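Local coordinates for protein GH26C (Muricauda sp. MAR_2010_75, PDB 6Q78) that probably hydrolyses beta-1,4-mannosidic linkages in mannans, as an endo-acting beta-mannanase of glycoside hydrolase family 26, at residues Y196-K208 and F251-M265. Numbering follows the deposited sequence.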
loop_
_atom_site.group_PDB
_atom_site.type_symbol
_atom_site.label_atom_id
_atom_site.label_comp_id
_atom_site.label_asym_id
_atom_site.label_seq_id
_atom_site.Cartn_x
_atom_site.Cartn_y
_atom_site.Cartn_z
ATOM N N TYR A 196 -11.774 -18.971 2.682
ATOM C CA TYR A 196 -10.837 -17.880 2.952
ATOM C C TYR A 196 -9.434 -18.414 3.257
ATOM O O TYR A 196 -8.432 -17.846 2.793
ATOM C CB TYR A 196 -11.357 -17.051 4.128
ATOM C CG TYR A 196 -10.461 -15.905 4.496
ATOM C CD1 TYR A 196 -10.092 -14.965 3.534
ATOM C CD2 TYR A 196 -9.965 -15.755 5.794
ATOM C CE1 TYR A 196 -9.264 -13.889 3.844
ATOM C CE2 TYR A 196 -9.127 -14.649 6.132
ATOM C CZ TYR A 196 -8.787 -13.744 5.131
ATOM O OH TYR A 196 -7.958 -12.677 5.366
ATOM N N LYS A 197 -9.332 -19.505 4.014
ATOM C CA LYS A 197 -8.019 -20.100 4.249
ATOM C C LYS A 197 -7.352 -20.477 2.938
ATOM O O LYS A 197 -6.146 -20.278 2.783
ATOM C CB LYS A 197 -8.119 -21.293 5.199
ATOM C CG LYS A 197 -8.381 -20.875 6.653
ATOM C CD LYS A 197 -8.328 -22.052 7.651
ATOM C CE LYS A 197 -9.372 -23.087 7.454
ATOM N NZ LYS A 197 -9.126 -24.038 8.596
ATOM N N GLN A 198 -8.127 -20.999 1.967
ATOM C CA GLN A 198 -7.537 -21.349 0.674
ATOM C C GLN A 198 -7.013 -20.115 -0.044
ATOM O O GLN A 198 -5.963 -20.176 -0.696
ATOM C CB GLN A 198 -8.562 -22.110 -0.176
ATOM C CG GLN A 198 -7.946 -22.828 -1.378
ATOM C CD GLN A 198 -7.565 -21.889 -2.508
ATOM O OE1 GLN A 198 -8.316 -20.979 -2.864
ATOM N NE2 GLN A 198 -6.375 -22.102 -3.075
ATOM N N LYS A 199 -7.720 -18.987 0.058
ATOM C CA LYS A 199 -7.207 -17.756 -0.555
ATOM C C LYS A 199 -5.899 -17.318 0.097
ATOM O O LYS A 199 -4.967 -16.868 -0.588
ATOM C CB LYS A 199 -8.234 -16.628 -0.441
ATOM C CG LYS A 199 -9.571 -16.879 -1.134
ATOM C CD LYS A 199 -9.405 -17.331 -2.592
ATOM C CE LYS A 199 -10.793 -17.320 -3.273
ATOM N NZ LYS A 199 -10.687 -17.749 -4.723
ATOM N N LEU A 200 -5.820 -17.398 1.439
ATOM C CA LEU A 200 -4.557 -17.062 2.105
ATOM C C LEU A 200 -3.447 -18.025 1.703
ATOM O O LEU A 200 -2.282 -17.627 1.581
ATOM C CB LEU A 200 -4.729 -17.043 3.627
ATOM C CG LEU A 200 -5.721 -15.978 4.108
ATOM C CD1 LEU A 200 -5.696 -16.088 5.631
ATOM C CD2 LEU A 200 -5.336 -14.566 3.663
ATOM N N GLU A 201 -3.789 -19.294 1.496
ATOM C CA GLU A 201 -2.782 -20.249 1.034
ATOM C C GLU A 201 -2.263 -19.868 -0.347
ATOM O O GLU A 201 -1.063 -20.024 -0.625
ATOM C CB GLU A 201 -3.365 -21.665 1.055
ATOM C CG GLU A 201 -3.562 -22.167 2.502
ATOM C CD GLU A 201 -4.644 -23.238 2.662
ATOM O OE1 GLU A 201 -5.043 -23.874 1.654
ATOM O OE2 GLU A 201 -5.102 -23.455 3.814
ATOM N N LYS A 202 -3.139 -19.347 -1.220
ATOM C CA LYS A 202 -2.678 -18.878 -2.531
ATOM C C LYS A 202 -1.800 -17.638 -2.391
ATOM O O LYS A 202 -0.748 -17.542 -3.034
ATOM C CB LYS A 202 -3.887 -18.557 -3.428
ATOM C CG LYS A 202 -3.518 -18.009 -4.815
ATOM C CD LYS A 202 -2.669 -19.041 -5.596
ATOM C CE LYS A 202 -2.055 -18.417 -6.864
ATOM N NZ LYS A 202 -3.117 -17.984 -7.840
ATOM N N ILE A 203 -2.187 -16.684 -1.534
ATOM C CA ILE A 203 -1.313 -15.543 -1.274
ATOM C C ILE A 203 0.050 -16.014 -0.777
ATOM O O ILE A 203 1.096 -15.499 -1.199
ATOM C CB ILE A 203 -1.987 -14.573 -0.284
ATOM C CG1 ILE A 203 -3.120 -13.823 -1.017
ATOM C CG2 ILE A 203 -0.931 -13.579 0.305
ATOM C CD1 ILE A 203 -3.928 -12.919 -0.105
ATOM N N ALA A 204 0.064 -16.985 0.143
ATOM C CA ALA A 204 1.331 -17.456 0.701
ATOM C C ALA A 204 2.188 -18.138 -0.351
ATOM O O ALA A 204 3.405 -17.896 -0.408
ATOM C CB ALA A 204 1.060 -18.405 1.867
ATOM N N SER A 205 1.597 -19.012 -1.179
ATOM C CA SER A 205 2.399 -19.706 -2.178
ATOM C C SER A 205 2.937 -18.721 -3.209
ATOM O O SER A 205 4.110 -18.817 -3.618
ATOM C CB SER A 205 1.613 -20.851 -2.823
ATOM O OG SER A 205 0.560 -20.359 -3.606
ATOM N N PHE A 206 2.131 -17.728 -3.600
ATOM C CA PHE A 206 2.649 -16.718 -4.516
ATOM C C PHE A 206 3.783 -15.951 -3.859
ATOM O O PHE A 206 4.838 -15.712 -4.477
ATOM C CB PHE A 206 1.519 -15.756 -4.933
ATOM C CG PHE A 206 1.969 -14.644 -5.836
ATOM C CD1 PHE A 206 2.426 -13.443 -5.313
ATOM C CD2 PHE A 206 1.979 -14.820 -7.215
ATOM C CE1 PHE A 206 2.825 -12.417 -6.164
ATOM C CE2 PHE A 206 2.410 -13.807 -8.059
ATOM C CZ PHE A 206 2.826 -12.616 -7.548
ATOM N N THR A 207 3.556 -15.495 -2.626
ATOM C CA THR A 207 4.563 -14.661 -1.966
ATOM C C THR A 207 5.876 -15.422 -1.750
ATOM O O THR A 207 6.974 -14.865 -1.950
ATOM C CB THR A 207 3.981 -14.166 -0.645
ATOM O OG1 THR A 207 2.836 -13.338 -0.904
ATOM C CG2 THR A 207 5.004 -13.323 0.138
ATOM N N LYS A 208 5.799 -16.701 -1.354
ATOM C CA LYS A 208 7.022 -17.473 -1.137
ATOM C C LYS A 208 7.700 -17.871 -2.434
ATOM O O LYS A 208 8.828 -18.386 -2.379
ATOM C CB LYS A 208 6.702 -18.733 -0.373
ATOM C CG LYS A 208 6.296 -18.514 1.036
ATOM C CD LYS A 208 5.983 -19.900 1.613
ATOM C CE LYS A 208 5.621 -19.848 3.014
ATOM N NZ LYS A 208 5.448 -21.280 3.431
ATOM N N PHE A 251 -6.506 -13.187 12.886
ATOM C CA PHE A 251 -6.492 -14.497 12.257
ATOM C C PHE A 251 -5.623 -14.479 11.010
ATOM O O PHE A 251 -4.815 -15.404 10.789
ATOM C CB PHE A 251 -7.896 -14.956 11.869
ATOM C CG PHE A 251 -7.867 -16.202 11.075
ATOM C CD1 PHE A 251 -7.761 -17.429 11.717
ATOM C CD2 PHE A 251 -7.898 -16.153 9.691
ATOM C CE1 PHE A 251 -7.670 -18.587 10.976
ATOM C CE2 PHE A 251 -7.801 -17.307 8.946
ATOM C CZ PHE A 251 -7.688 -18.520 9.583
ATOM N N THR A 252 -5.743 -13.425 10.201
ATOM C CA THR A 252 -5.038 -13.382 8.923
ATOM C C THR A 252 -3.535 -13.304 9.131
ATOM O O THR A 252 -2.765 -14.024 8.475
ATOM C CB THR A 252 -5.537 -12.179 8.121
ATOM O OG1 THR A 252 -6.932 -12.364 7.862
ATOM C CG2 THR A 252 -4.831 -12.069 6.797
ATOM N N VAL A 253 -3.093 -12.407 10.018
ATOM C CA VAL A 253 -1.649 -12.309 10.259
ATOM C C VAL A 253 -1.094 -13.634 10.770
ATOM O O VAL A 253 -0.048 -14.117 10.306
ATOM C CB VAL A 253 -1.366 -11.158 11.230
ATOM C CG1 VAL A 253 0.098 -11.182 11.685
ATOM C CG2 VAL A 253 -1.690 -9.846 10.532
ATOM N N THR A 254 -1.766 -14.230 11.767
ATOM C CA THR A 254 -1.248 -15.451 12.359
ATOM C C THR A 254 -1.258 -16.601 11.366
ATOM O O THR A 254 -0.326 -17.416 11.343
ATOM C CB THR A 254 -2.067 -15.754 13.610
ATOM O OG1 THR A 254 -1.868 -14.688 14.561
ATOM C CG2 THR A 254 -1.672 -17.083 14.250
ATOM N N TYR A 255 -2.295 -16.691 10.529
ATOM C CA TYR A 255 -2.340 -17.794 9.579
ATOM C C TYR A 255 -1.217 -17.676 8.554
ATOM O O TYR A 255 -0.560 -18.678 8.225
ATOM C CB TYR A 255 -3.705 -17.827 8.892
ATOM C CG TYR A 255 -4.014 -19.148 8.203
ATOM C CD1 TYR A 255 -4.338 -20.269 8.941
ATOM C CD2 TYR A 255 -4.011 -19.264 6.822
ATOM C CE1 TYR A 255 -4.626 -21.472 8.326
ATOM C CE2 TYR A 255 -4.322 -20.471 6.193
ATOM C CZ TYR A 255 -4.609 -21.568 6.955
ATOM O OH TYR A 255 -4.905 -22.786 6.351
ATOM N N LEU A 256 -0.970 -16.459 8.055
ATOM C CA LEU A 256 0.117 -16.266 7.094
ATOM C C LEU A 256 1.491 -16.463 7.729
ATOM O O LEU A 256 2.332 -17.201 7.195
ATOM C CB LEU A 256 0.045 -14.868 6.505
ATOM C CG LEU A 256 -1.100 -14.722 5.487
ATOM C CD1 LEU A 256 -1.338 -13.261 5.205
ATOM C CD2 LEU A 256 -0.711 -15.435 4.205
ATOM N N LYS A 257 1.723 -15.836 8.885
ATOM C CA LYS A 257 3.052 -15.865 9.506
ATOM C C LYS A 257 3.361 -17.215 10.135
ATOM O O LYS A 257 4.464 -17.754 9.969
ATOM C CB LYS A 257 3.136 -14.745 10.539
ATOM C CG LYS A 257 4.326 -14.835 11.483
ATOM C CD LYS A 257 4.405 -13.555 12.333
ATOM C CE LYS A 257 3.239 -13.397 13.260
ATOM N NZ LYS A 257 3.420 -14.351 14.378
ATOM N N ASN A 258 2.408 -17.791 10.860
ATOM C CA ASN A 258 2.662 -18.993 11.635
ATOM C C ASN A 258 2.258 -20.259 10.882
ATOM O O ASN A 258 3.111 -21.098 10.592
ATOM C CB ASN A 258 1.986 -18.859 13.008
ATOM C CG ASN A 258 2.545 -17.683 13.796
ATOM O OD1 ASN A 258 1.810 -16.817 14.261
ATOM N ND2 ASN A 258 3.855 -17.640 13.928
ATOM N N THR A 259 0.980 -20.410 10.530
ATOM C CA THR A 259 0.550 -21.637 9.862
ATOM C C THR A 259 1.245 -21.835 8.520
ATOM O O THR A 259 1.676 -22.952 8.198
ATOM C CB THR A 259 -0.970 -21.634 9.713
ATOM O OG1 THR A 259 -1.541 -21.510 11.015
ATOM C CG2 THR A 259 -1.458 -22.930 9.095
ATOM N N LEU A 260 1.368 -20.768 7.723
ATOM C CA LEU A 260 1.899 -20.878 6.366
ATOM C C LEU A 260 3.358 -20.427 6.266
ATOM O O LEU A 260 3.914 -20.394 5.161
ATOM C CB LEU A 260 1.025 -20.086 5.376
ATOM C CG LEU A 260 -0.439 -20.508 5.397
ATOM C CD1 LEU A 260 -1.198 -19.668 4.425
ATOM C CD2 LEU A 260 -0.593 -22.004 5.078
ATOM N N SER A 261 3.975 -20.075 7.393
ATOM C CA SER A 261 5.401 -19.707 7.466
ATOM C C SER A 261 5.833 -18.693 6.415
ATOM O O SER A 261 6.914 -18.816 5.819
ATOM C CB SER A 261 6.303 -20.938 7.419
ATOM O OG SER A 261 5.960 -21.853 8.452
ATOM N N VAL A 262 5.024 -17.651 6.223
ATOM C CA VAL A 262 5.401 -16.585 5.295
ATOM C C VAL A 262 6.338 -15.646 6.036
ATOM O O VAL A 262 5.926 -14.941 6.961
ATOM C CB VAL A 262 4.195 -15.817 4.758
ATOM C CG1 VAL A 262 4.681 -14.668 3.844
ATOM C CG2 VAL A 262 3.288 -16.767 3.951
ATOM N N ASN A 263 7.601 -15.628 5.626
ATOM C CA ASN A 263 8.610 -14.857 6.329
ATOM C C ASN A 263 9.078 -13.633 5.567
ATOM O O ASN A 263 9.986 -12.936 6.045
ATOM C CB ASN A 263 9.802 -15.770 6.655
ATOM C CG ASN A 263 9.476 -16.743 7.743
ATOM O OD1 ASN A 263 8.718 -16.406 8.649
ATOM N ND2 ASN A 263 10.050 -17.951 7.686
ATOM N N ASN A 264 8.496 -13.341 4.399
ATOM C CA ASN A 264 8.916 -12.186 3.611
ATOM C C ASN A 264 7.785 -11.162 3.476
ATOM O O ASN A 264 7.530 -10.618 2.404
ATOM C CB ASN A 264 9.491 -12.607 2.245
ATOM C CG ASN A 264 8.536 -13.461 1.391
ATOM O OD1 ASN A 264 7.889 -14.391 1.869
ATOM N ND2 ASN A 264 8.512 -13.175 0.100
ATOM N N MET A 265 7.094 -10.885 4.581
ATOM C CA MET A 265 5.942 -9.981 4.599
ATOM C C MET A 265 6.029 -9.030 5.787
ATOM O O MET A 265 6.277 -9.452 6.926
ATOM C CB MET A 265 4.652 -10.806 4.728
ATOM C CG MET A 265 3.388 -10.127 4.291
ATOM S SD MET A 265 2.084 -11.401 4.179
ATOM C CE MET A 265 1.924 -11.668 2.423
#
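Leu-200 of helix 196-208 enters helix 251-259 as a knob into a hole formed by Phe-251, Thr-252, Tyr-255 and Leu-256, at a helix-helix packing on the outer layer of the barrel. The axes cross at -48°, 10.2 Å apart at closest approach. Leu-200 CD1 lies 3.8 Å from Tyr-255 CD2, while the other branch, Leu-200 CD2, meets Thr-252 CG2. Tyr-255, with CG anti to its own N (chi1 -163°), swings its ring across to helix 196-208, where Lys-197 CG sits over one face, offset toward the rim, in a CH-pi contact, and Tyr-255 OH donates to the anti lone pair of Glu-201 OE2 (2.6 Å). A phenylalanine in place of Tyr-255 would probably leave the Glu-201 carboxylate without this donor and freer to turn. Nearby, Tyr-196 OH donates to Thr-252 OG1 (2.7 Å), which lies in the plane of the tyrosine ring; the threonine hydroxyl is also bonded to Leu-248 O.

In this family 26 TIM barrel the two helices follow one another around the parallel sheet, with strand 220-223 between them in sequence; Leu-256 reaches inward to Phe-222 of that strand, and Met-265, on the neighbouring strand, turns out of the sheet so that CE meets Ile-203 CG2 (4.0 Å). Beyond the helix end, Leu-260 and Val-262 close over Ala-204, whose CB is only 3.5 Å from Val-262 CG2, a tight fit that the small alanine permits. Further along, Asn-264 ND2 donates almost straight (174°) to Thr-207 O, approaching from above the carbonyl plane, and also binds Val-218 O, tying the turn before strand 265-269 to helix 196-208.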